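Local coordinates for 3-oxoacyl-[acyl-carrier-protein] synthase (Arabidopsis thaliana, PDB 2IX4) that catalyses the condensation steps of mitochondrial fatty acid synthesis, adding two carbons from malonyl-ACP to a growing acyl chain, and works as a homodimer, at the interface of chains A and B. Sequence-based numbering; all coordinates share one arbitrary frame. Chains: chain A/B, 3-oxoacyl-[acyl-carrier-protein] synthase.

Contact 1: the interface of chains A and B. Residues chain A 137, 142; chain B 42, 45, 49, 53, 56, 131, 212.
This is an apolar knob-into-pocket patch of the homodimer interface of a beta-ketoacyl-ACP synthase, a condensing enzyme of the thiolase-like superfamily; it helps to hold the two subunits together, and its twin recurs across the two-fold axis. A:Ile137, near the C-terminal end of helix 127-138, is the knob. Its gamma-methyl CG2 is anti to the backbone N, while CG1 lies beside that N (chi1 -62°) and runs on extended to CD1, which sends the two branches to different parts of chain B. CG2 packs against the thioether methyl CE of B:Met42 at 3.6 Å. The bent end of the methionine also lays that methyl over one face of the B:Phe45 ring, near the rim. CG2 of A:Ile137 sits over the same face of the B:Phe45 ring, above its rim, 3.9 Å from CE2. CD1 of A:Ile137 approaches the CB methyl of B:Ala212, the first residue of helix 212-220, at 4.2 Å. CG2 of B:Thr49 lies 3.4 Å from the carbonyl O of A:Ile137. B:Thr53 of helix 47-56 faces both chain A residues, its branches divided by chi1 (-56°): OG1, beside the backbone N, lies against CG2 of A:Ile137, and CG2, opposite that N, meets CD1 of A:Leu142 at 3.8 Å. OG1 of B:Thr53 also donates a 2.8 Å hydrogen bond to O of B:Thr49, tilted 30° from the carbonyl plane, which helps to fix the side chain's rotation. With a serine here the methyl is gone, and a gap is likely to open beside CD1 of A:Leu142, leaving that branch freer to turn. One turn further along the helix, CB of B:Gln56 flanks CD1 of A:Leu142, the two side chains running past each other in opposite directions.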
loop_
_atom_site.group_PDB
_atom_site.type_symbol
_atom_site.label_atom_id
_atom_site.label_comp_id
_atom_site.label_asym_id
_atom_site.label_seq_id
_atom_site.Cartn_x
_atom_site.Cartn_y
_atom_site.Cartn_z
ATOM N N ILE A 137 13.027 -22.335 -8.603
ATOM C CA ILE A 137 12.084 -23.442 -8.427
ATOM C C ILE A 137 12.047 -24.330 -9.678
ATOM O O ILE A 137 12.175 -25.550 -9.578
ATOM C CB ILE A 137 10.655 -22.947 -8.065
ATOM C CG1 ILE A 137 10.669 -22.189 -6.731
ATOM C CG2 ILE A 137 9.671 -24.123 -8.004
ATOM C CD1 ILE A 137 9.378 -21.445 -6.411
ATOM N N LEU A 142 17.225 -23.872 -5.608
ATOM C CA LEU A 142 16.719 -23.031 -4.519
ATOM C C LEU A 142 17.763 -22.640 -3.472
ATOM O O LEU A 142 17.563 -21.677 -2.736
ATOM C CB LEU A 142 15.506 -23.676 -3.843
ATOM C CG LEU A 142 14.120 -23.286 -4.366
ATOM C CD1 LEU A 142 13.047 -24.117 -3.681
ATOM C CD2 LEU A 142 13.846 -21.795 -4.178
ATOM N N MET B 42 1.641 -25.463 -6.186
ATOM C CA MET B 42 2.457 -25.726 -7.369
ATOM C C MET B 42 1.762 -26.697 -8.320
ATOM O O MET B 42 2.379 -27.638 -8.819
ATOM C CB MET B 42 3.828 -26.274 -6.954
ATOM C CG MET B 42 4.751 -25.245 -6.308
ATOM S SD MET B 42 6.320 -25.927 -5.721
ATOM C CE MET B 42 7.071 -26.495 -7.241
ATOM N N PHE B 45 3.357 -27.512 -11.708
ATOM C CA PHE B 45 4.674 -28.145 -11.666
ATOM C C PHE B 45 4.548 -29.658 -11.547
ATOM O O PHE B 45 3.559 -30.162 -11.007
ATOM C CB PHE B 45 5.483 -27.605 -10.482
ATOM C CG PHE B 45 5.871 -26.158 -10.613
ATOM C CD1 PHE B 45 5.000 -25.151 -10.212
ATOM C CD2 PHE B 45 7.117 -25.804 -11.120
ATOM C CE1 PHE B 45 5.360 -23.808 -10.324
ATOM C CE2 PHE B 45 7.487 -24.466 -11.236
ATOM C CZ PHE B 45 6.606 -23.466 -10.834
ATOM N N THR B 49 9.558 -31.776 -9.033
ATOM C CA THR B 49 9.837 -30.392 -8.639
ATOM C C THR B 49 9.135 -30.035 -7.325
ATOM O O THR B 49 9.699 -29.323 -6.488
ATOM C CB THR B 49 9.444 -29.399 -9.758
ATOM O OG1 THR B 49 10.089 -29.785 -10.978
ATOM C CG2 THR B 49 9.859 -27.974 -9.406
ATOM N N THR B 53 11.273 -29.007 -3.952
ATOM C CA THR B 53 10.962 -27.729 -3.312
ATOM C C THR B 53 10.574 -27.920 -1.847
ATOM O O THR B 53 11.067 -27.205 -0.971
ATOM C CB THR B 53 9.833 -26.988 -4.067
ATOM O OG1 THR B 53 10.206 -26.825 -5.439
ATOM C CG2 THR B 53 9.560 -25.620 -3.451
ATOM N N GLN B 56 13.404 -28.536 0.398
ATOM C CA GLN B 56 14.256 -27.357 0.569
ATOM C C GLN B 56 13.757 -26.394 1.645
ATOM O O GLN B 56 14.506 -25.525 2.094
ATOM C CB GLN B 56 14.428 -26.619 -0.764
ATOM C CG GLN B 56 15.277 -27.369 -1.793
ATOM C CD GLN B 56 16.713 -27.571 -1.342
ATOM O OE1 GLN B 56 17.324 -26.677 -0.754
ATOM N NE2 GLN B 56 17.257 -28.749 -1.617
ATOM N N VAL B 131 4.770 -16.754 -9.770
ATOM C CA VAL B 131 5.569 -17.969 -9.964
ATOM C C VAL B 131 5.071 -18.769 -11.176
ATOM O O VAL B 131 5.872 -19.225 -11.996
ATOM C CB VAL B 131 5.597 -18.853 -8.678
ATOM C CG1 VAL B 131 6.191 -20.234 -8.954
ATOM C CG2 VAL B 131 6.379 -18.161 -7.568
ATOM N N ALA B 212 5.069 -22.072 -2.121
ATOM C CA ALA B 212 6.469 -22.467 -2.245
ATOM C C ALA B 212 7.448 -21.325 -1.981
ATOM O O ALA B 212 8.264 -21.406 -1.062
ATOM C CB ALA B 212 6.719 -23.066 -3.611
#

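Contact 2: the interface of chains A and B. Residues chain A 137, 140; chain B 48-49.
The segment of chain A that follows helix 127-138, together with the last turn of that helix, meets the first turn of helix 47-56 in chain B. The contact illustrates how an oligomer can edge an apolar patch with a charged pair: A:Lys140 reaches over the helix start and puts its ammonium group beside the carboxylate of B:Glu48. NZ of A:Lys140 and OE1 of B:Glu48 are 3.2 Å apart, a hydrogen bond and salt bridge of moderate length. The ammonium nitrogen comes from above the carboxylate, 39° out of its plane and from the CG side of the group, and the two side chains cross at about a right angle. The shapes of the partners differ. B:Glu48 stands out from its helix with CG opposite the backbone N (chi1 -166°) and the next bond extended, which carries the carboxylate toward the lysine. A:Lys140 folds instead, with bends at chi2, chi3 and chi4 that curl its chain rather than letting it run straight out. The backbone of A:Lys140 is in the left-handed helical region (phi 57°), just after helix 127-138, which probably helps to direct the side chain toward chain B. The curl also brings the aliphatic part of the lysine over B:Thr49, whose methyl already faces A:Ile137; CD of A:Lys140 lies 3.9 Å from the hydroxyl oxygen OG1 of B:Thr49, and the two side chains cross at a slant, in a packing contact with no bond assigned. By pairing opposite charges and packing the lysine chain along the start of the partner helix, the site probably helps to set the register of the two subunits in the homodimer.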
loop_
_atom_site.group_PDB
_atom_site.type_symbol
_atom_site.label_atom_id
_atom_site.label_comp_id
_atom_site.label_asym_id
_atom_site.label_seq_id
_atom_site.Cartn_x
_atom_site.Cartn_y
_atom_site.Cartn_z
ATOM N N ILE A 137 13.027 -22.335 -8.603
ATOM C CA ILE A 137 12.084 -23.442 -8.427
ATOM C C ILE A 137 12.047 -24.330 -9.678
ATOM O O ILE A 137 12.175 -25.550 -9.578
ATOM C CB ILE A 137 10.655 -22.947 -8.065
ATOM C CG1 ILE A 137 10.669 -22.189 -6.731
ATOM C CG2 ILE A 137 9.671 -24.123 -8.004
ATOM C CD1 ILE A 137 9.378 -21.445 -6.411
ATOM N N LYS A 140 15.362 -26.159 -10.146
ATOM C CA LYS A 140 15.778 -26.845 -8.918
ATOM C C LYS A 140 17.112 -26.324 -8.374
ATOM O O LYS A 140 18.041 -27.097 -8.131
ATOM C CB LYS A 140 15.797 -28.370 -9.095
ATOM C CG LYS A 140 14.418 -29.014 -9.138
ATOM C CD LYS A 140 13.915 -29.216 -10.556
ATOM C CE LYS A 140 14.368 -30.555 -11.129
ATOM N NZ LYS A 140 13.655 -31.700 -10.502
ATOM N N GLU B 48 8.252 -34.254 -9.277
ATOM C CA GLU B 48 9.671 -34.204 -8.927
ATOM C C GLU B 48 10.080 -32.825 -8.401
ATOM O O GLU B 48 10.844 -32.723 -7.437
ATOM C CB GLU B 48 10.520 -34.591 -10.143
ATOM C CG GLU B 48 11.982 -34.891 -9.839
ATOM C CD GLU B 48 12.762 -35.309 -11.074
ATOM O OE1 GLU B 48 13.892 -34.806 -11.260
ATOM O OE2 GLU B 48 12.251 -36.137 -11.863
ATOM N N THR B 49 9.558 -31.776 -9.033
ATOM C CA THR B 49 9.837 -30.392 -8.639
ATOM C C THR B 49 9.135 -30.035 -7.325
ATOM O O THR B 49 9.699 -29.323 -6.488
ATOM C CB THR B 49 9.444 -29.399 -9.758
ATOM O OG1 THR B 49 10.089 -29.785 -10.978
ATOM C CG2 THR B 49 9.859 -27.974 -9.406
#

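Contact 1 and contact 2 are neighbouring pieces of one dimer surface, their C-alpha centres about 5 Å apart. They share A:Ile137 and B:Thr49, and in both of them helix 127-138 of one subunit approaches helix 47-56 of the other. Contact 1 supplies apolar burial, whereas contact 2 adds a charged pair beside it. The centre of contact 1 is about 22 Å from B:Cys179 in chain B, and that of contact 2 about 34 Å from A:Cys179 in chain A, which means that neither lines the active-site cysteine it was measured to; both probably serve chiefly to hold the dimer together. Two-fold symmetry repeats the pair with the chains exchanged.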